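Local coordinates for protein betaine aldehyde dehydrogenase (Staphylococcus aureus subsp. aureus COL, PDB 4QTO) that catalyses the NAD-dependent oxidation of betaine aldehyde to glycine betaine, at residues D161-V171 against Y500-N511. Numbering follows the deposited sequence. Where two conformers were deposited one is given.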
loop_
_atom_site.group_PDB
_atom_site.type_symbol
_atom_site.label_atom_id
_atom_site.label_comp_id
_atom_site.label_asym_id
_atom_site.label_seq_id
_atom_site.Cartn_x
_atom_site.Cartn_y
_atom_site.Cartn_z
ATOM N N ASP A 161 10.747 22.309 -6.430
ATOM C CA ASP A 161 11.794 22.614 -5.441
ATOM C C ASP A 161 11.321 22.440 -3.996
ATOM O O ASP A 161 11.608 23.255 -3.120
ATOM C CB ASP A 161 12.414 24.000 -5.652
ATOM C CG ASP A 161 13.185 24.101 -6.961
ATOM O OD1 ASP A 161 13.832 23.125 -7.347
ATOM O OD2 ASP A 161 13.129 25.166 -7.600
ATOM N N THR A 162 10.561 21.375 -3.770
ATOM C CA THR A 162 10.194 20.968 -2.425
ATOM C C THR A 162 10.290 19.441 -2.306
ATOM O O THR A 162 10.206 18.720 -3.328
ATOM C CB THR A 162 8.747 21.356 -2.029
ATOM O OG1 THR A 162 7.820 20.680 -2.900
ATOM C CG2 THR A 162 8.539 22.846 -2.080
ATOM N N GLU A 163 10.488 18.973 -1.075
ATOM C CA GLU A 163 10.472 17.558 -0.752
ATOM C C GLU A 163 9.319 17.407 0.204
ATOM O O GLU A 163 9.214 18.173 1.185
ATOM C CB GLU A 163 11.742 17.102 -0.042
ATOM C CG GLU A 163 11.679 15.614 0.289
ATOM C CD GLU A 163 12.651 15.120 1.342
ATOM O OE1 GLU A 163 13.355 14.157 0.987
ATOM O OE2 GLU A 163 12.668 15.622 2.516
ATOM N N SER A 164 8.492 16.398 -0.028
ATOM C CA SER A 164 7.318 16.140 0.789
ATOM C C SER A 164 7.320 14.715 1.276
ATOM O O SER A 164 7.463 13.785 0.470
ATOM C CB SER A 164 6.063 16.369 -0.066
ATOM O OG SER A 164 4.831 16.035 0.601
ATOM N N LYS A 165 7.254 14.542 2.581
ATOM C CA LYS A 165 7.189 13.187 3.118
ATOM C C LYS A 165 6.199 13.111 4.233
ATOM O O LYS A 165 5.943 14.113 4.917
ATOM C CB LYS A 165 8.544 12.702 3.570
ATOM C CG LYS A 165 9.147 13.479 4.687
ATOM C CD LYS A 165 10.664 13.211 4.756
ATOM C CE LYS A 165 11.309 14.074 5.817
ATOM N NZ LYS A 165 12.801 14.053 5.670
ATOM N N ILE A 166 5.609 11.932 4.387
ATOM C CA ILE A 166 4.685 11.696 5.492
ATOM C C ILE A 166 5.386 10.672 6.388
ATOM O O ILE A 166 5.714 9.557 5.935
ATOM C CB ILE A 166 3.347 11.108 5.038
ATOM C CG1 ILE A 166 2.706 11.935 3.931
ATOM C CG2 ILE A 166 2.436 10.930 6.236
ATOM C CD1 ILE A 166 2.562 13.410 4.234
ATOM N N VAL A 167 5.656 11.063 7.627
ATOM C CA VAL A 167 6.284 10.187 8.594
ATOM C C VAL A 167 5.196 9.669 9.514
ATOM O O VAL A 167 4.317 10.439 9.915
ATOM C CB VAL A 167 7.290 10.945 9.482
ATOM C CG1 VAL A 167 7.988 9.971 10.430
ATOM C CG2 VAL A 167 8.326 11.689 8.657
ATOM N N LYS A 168 5.229 8.378 9.837
ATOM C CA LYS A 168 4.265 7.796 10.759
ATOM C C LYS A 168 4.975 7.644 12.114
ATOM O O LYS A 168 6.067 7.059 12.194
ATOM C CB LYS A 168 3.782 6.431 10.297
ATOM C CG LYS A 168 3.121 6.395 8.958
ATOM C CD LYS A 168 1.928 7.281 8.820
ATOM C CE LYS A 168 1.285 7.003 7.453
ATOM N NZ LYS A 168 0.246 7.982 7.028
ATOM N N GLU A 169 4.453 8.328 13.124
ATOM C CA GLU A 169 4.991 8.320 14.470
ATOM C C GLU A 169 4.036 7.592 15.410
ATOM O O GLU A 169 2.856 7.518 15.131
ATOM C CB GLU A 169 5.116 9.759 14.991
ATOM C CG GLU A 169 5.999 10.666 14.136
ATOM C CD GLU A 169 6.166 12.067 14.682
ATOM O OE1 GLU A 169 5.467 12.472 15.649
ATOM O OE2 GLU A 169 7.076 12.755 14.164
ATOM N N PRO A 170 4.541 7.136 16.550
ATOM C CA PRO A 170 3.585 6.603 17.552
ATOM C C PRO A 170 2.615 7.730 17.941
ATOM O O PRO A 170 3.020 8.887 18.120
ATOM C CB PRO A 170 4.464 6.197 18.728
ATOM C CG PRO A 170 5.795 6.823 18.469
ATOM C CD PRO A 170 5.942 7.038 17.009
ATOM N N VAL A 171 1.366 7.367 18.170
ATOM C CA VAL A 171 0.320 8.363 18.511
ATOM C C VAL A 171 0.664 9.103 19.802
ATOM O O VAL A 171 0.350 10.288 19.947
ATOM C CB VAL A 171 -1.089 7.720 18.484
ATOM C CG1 VAL A 171 -1.283 6.742 19.624
ATOM C CG2 VAL A 171 -2.184 8.782 18.482
ATOM N N TYR A 500 -2.601 3.355 16.430
ATOM C CA TYR A 500 -1.482 3.691 17.299
ATOM C C TYR A 500 -0.411 4.547 16.625
ATOM O O TYR A 500 0.673 4.744 17.200
ATOM C CB TYR A 500 -0.895 2.414 17.933
ATOM C CG TYR A 500 -1.881 1.791 18.922
ATOM C CD1 TYR A 500 -2.841 0.867 18.526
ATOM C CD2 TYR A 500 -1.875 2.178 20.248
ATOM C CE1 TYR A 500 -3.791 0.391 19.418
ATOM C CE2 TYR A 500 -2.809 1.700 21.147
ATOM C CZ TYR A 500 -3.757 0.810 20.732
ATOM O OH TYR A 500 -4.710 0.335 21.623
ATOM N N LEU A 501 -0.721 5.055 15.430
ATOM C CA LEU A 501 0.172 5.909 14.694
ATOM C C LEU A 501 -0.494 7.260 14.439
ATOM O O LEU A 501 -1.736 7.392 14.438
ATOM C CB LEU A 501 0.510 5.286 13.329
ATOM C CG LEU A 501 1.310 3.979 13.422
ATOM C CD1 LEU A 501 1.402 3.346 12.041
ATOM C CD2 LEU A 501 2.685 4.265 13.975
ATOM N N VAL A 502 0.356 8.244 14.169
ATOM C CA VAL A 502 -0.100 9.577 13.767
ATOM C C VAL A 502 0.772 9.990 12.572
ATOM O O VAL A 502 1.969 9.681 12.535
ATOM C CB VAL A 502 -0.026 10.593 14.907
ATOM C CG1 VAL A 502 1.378 10.741 15.470
ATOM C CG2 VAL A 502 -0.626 11.927 14.478
ATOM N N SER A 503 0.154 10.648 11.593
ATOM C CA SER A 503 0.886 11.098 10.401
ATOM C C SER A 503 1.368 12.527 10.566
ATOM O O SER A 503 0.636 13.396 11.040
ATOM C CB SER A 503 -0.034 11.078 9.183
ATOM O OG SER A 503 -0.425 9.764 8.853
ATOM N N LYS A 504 2.588 12.769 10.100
ATOM C CA LYS A 504 3.155 14.095 10.065
ATOM C C LYS A 504 3.705 14.356 8.659
ATOM O O LYS A 504 4.527 13.609 8.148
ATOM C CB LYS A 504 4.295 14.263 11.088
ATOM C CG LYS A 504 5.083 15.568 10.971
ATOM C CD LYS A 504 6.249 15.604 11.915
ATOM C CE LYS A 504 5.849 15.755 13.374
ATOM N NZ LYS A 504 7.022 15.510 14.255
ATOM N N HIS A 505 3.225 15.416 8.042
ATOM C CA HIS A 505 3.709 15.851 6.752
ATOM C C HIS A 505 4.862 16.835 6.981
ATOM O O HIS A 505 4.669 17.916 7.533
ATOM C CB HIS A 505 2.592 16.537 5.955
ATOM C CG HIS A 505 3.005 17.076 4.611
ATOM N ND1 HIS A 505 2.307 18.088 3.988
ATOM C CD2 HIS A 505 4.046 16.778 3.792
ATOM C CE1 HIS A 505 2.871 18.360 2.827
ATOM N NE2 HIS A 505 3.913 17.562 2.667
ATOM N N ILE A 506 6.074 16.466 6.550
ATOM C CA ILE A 506 7.225 17.367 6.640
ATOM C C ILE A 506 7.494 17.818 5.211
ATOM O O ILE A 506 7.812 16.981 4.315
ATOM C CB ILE A 506 8.469 16.692 7.263
ATOM C CG1 ILE A 506 8.159 16.190 8.670
ATOM C CG2 ILE A 506 9.613 17.696 7.323
ATOM C CD1 ILE A 506 9.258 15.401 9.348
ATOM N N LEU A 507 7.396 19.128 4.997
ATOM C CA LEU A 507 7.592 19.715 3.686
ATOM C C LEU A 507 8.811 20.636 3.752
ATOM O O LEU A 507 8.794 21.611 4.498
ATOM C CB LEU A 507 6.334 20.512 3.325
ATOM C CG LEU A 507 6.179 21.200 1.962
ATOM C CD1 LEU A 507 7.115 22.389 1.815
ATOM C CD2 LEU A 507 6.315 20.174 0.840
ATOM N N THR A 508 9.845 20.314 2.971
ATOM C CA THR A 508 11.049 21.104 2.936
ATOM C C THR A 508 11.111 21.900 1.640
ATOM O O THR A 508 10.987 21.318 0.550
ATOM C CB THR A 508 12.294 20.191 3.021
ATOM O OG1 THR A 508 12.241 19.426 4.234
ATOM C CG2 THR A 508 13.590 21.026 3.005
ATOM N N ASN A 509 11.290 23.222 1.740
ATOM C CA ASN A 509 11.453 24.063 0.559
ATOM C C ASN A 509 12.959 24.125 0.324
ATOM O O ASN A 509 13.695 24.709 1.121
ATOM C CB ASN A 509 10.851 25.433 0.761
ATOM C CG ASN A 509 10.880 26.268 -0.493
ATOM O OD1 ASN A 509 11.774 26.114 -1.347
ATOM N ND2 ASN A 509 9.949 27.228 -0.602
ATOM N N THR A 510 13.381 23.493 -0.767
ATOM C CA THR A 510 14.783 23.398 -1.104
ATOM C C THR A 510 15.339 24.593 -1.871
ATOM O O THR A 510 16.533 24.620 -2.157
ATOM C CB THR A 510 15.098 22.096 -1.844
ATOM O OG1 THR A 510 14.442 22.075 -3.115
ATOM C CG2 THR A 510 14.661 20.894 -1.021
ATOM N N ASN A 511 14.501 25.546 -2.237
ATOM C CA ASN A 511 15.000 26.769 -2.898
ATOM C C ASN A 511 14.103 27.917 -2.456
ATOM O O ASN A 511 13.373 28.504 -3.241
ATOM C CB ASN A 511 14.966 26.589 -4.397
ATOM C CG ASN A 511 15.598 27.763 -5.116
ATOM O OD1 ASN A 511 16.464 28.437 -4.558
ATOM N ND2 ASN A 511 15.163 28.015 -6.335
HETATM O O HOH W 1 10.711 17.079 3.827
HETATM O O HOH W 2 6.811 14.404 17.177
#
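Glu163 and Thr508 exchange two backbone hydrogen bonds, as do Lys165 with Ile506, Val167 with Lys504 and Glu169 with Val502, tying strands 162-170 and 501-509 into an antiparallel ladder. Their N-to-C directions make 145°, reflecting the twist of the sheet. On one face, Ser164 OG and His505 NE2 share a hydrogen bond of 2.7 Å, and Ile166 CD1 packs 3.6 Å from His505 CB. With CG anti to the backbone N (chi1 178°), the imidazole leans toward the neighbouring strand, one pair along from Ile166, and Lys165 O lies at its edge. Lys168 bends at chi2 and sets NZ 2.6 Å from Ser503 OG, which also bonds Glu495 of a second subunit. On the other face, Lys504 NZ forms a salt bridge with Glu169 OE2 at 2.8 Å, syn and 22° out of the carboxylate plane; Leu461 O and Ala458 O of the second subunit also hold this ammonium. A water lies within hydrogen-bonding distance of both Lys504 NZ and Glu169 OE1. Strand 152-155 pairs with the other edge of 162-170, while residues 505-508 continue the sheet in parallel with a strand of the second subunit. In this oligomerisation arm of the aldehyde dehydrogenase fold, Tyr500 at the base packs against helix 183-197 and strand 252-256.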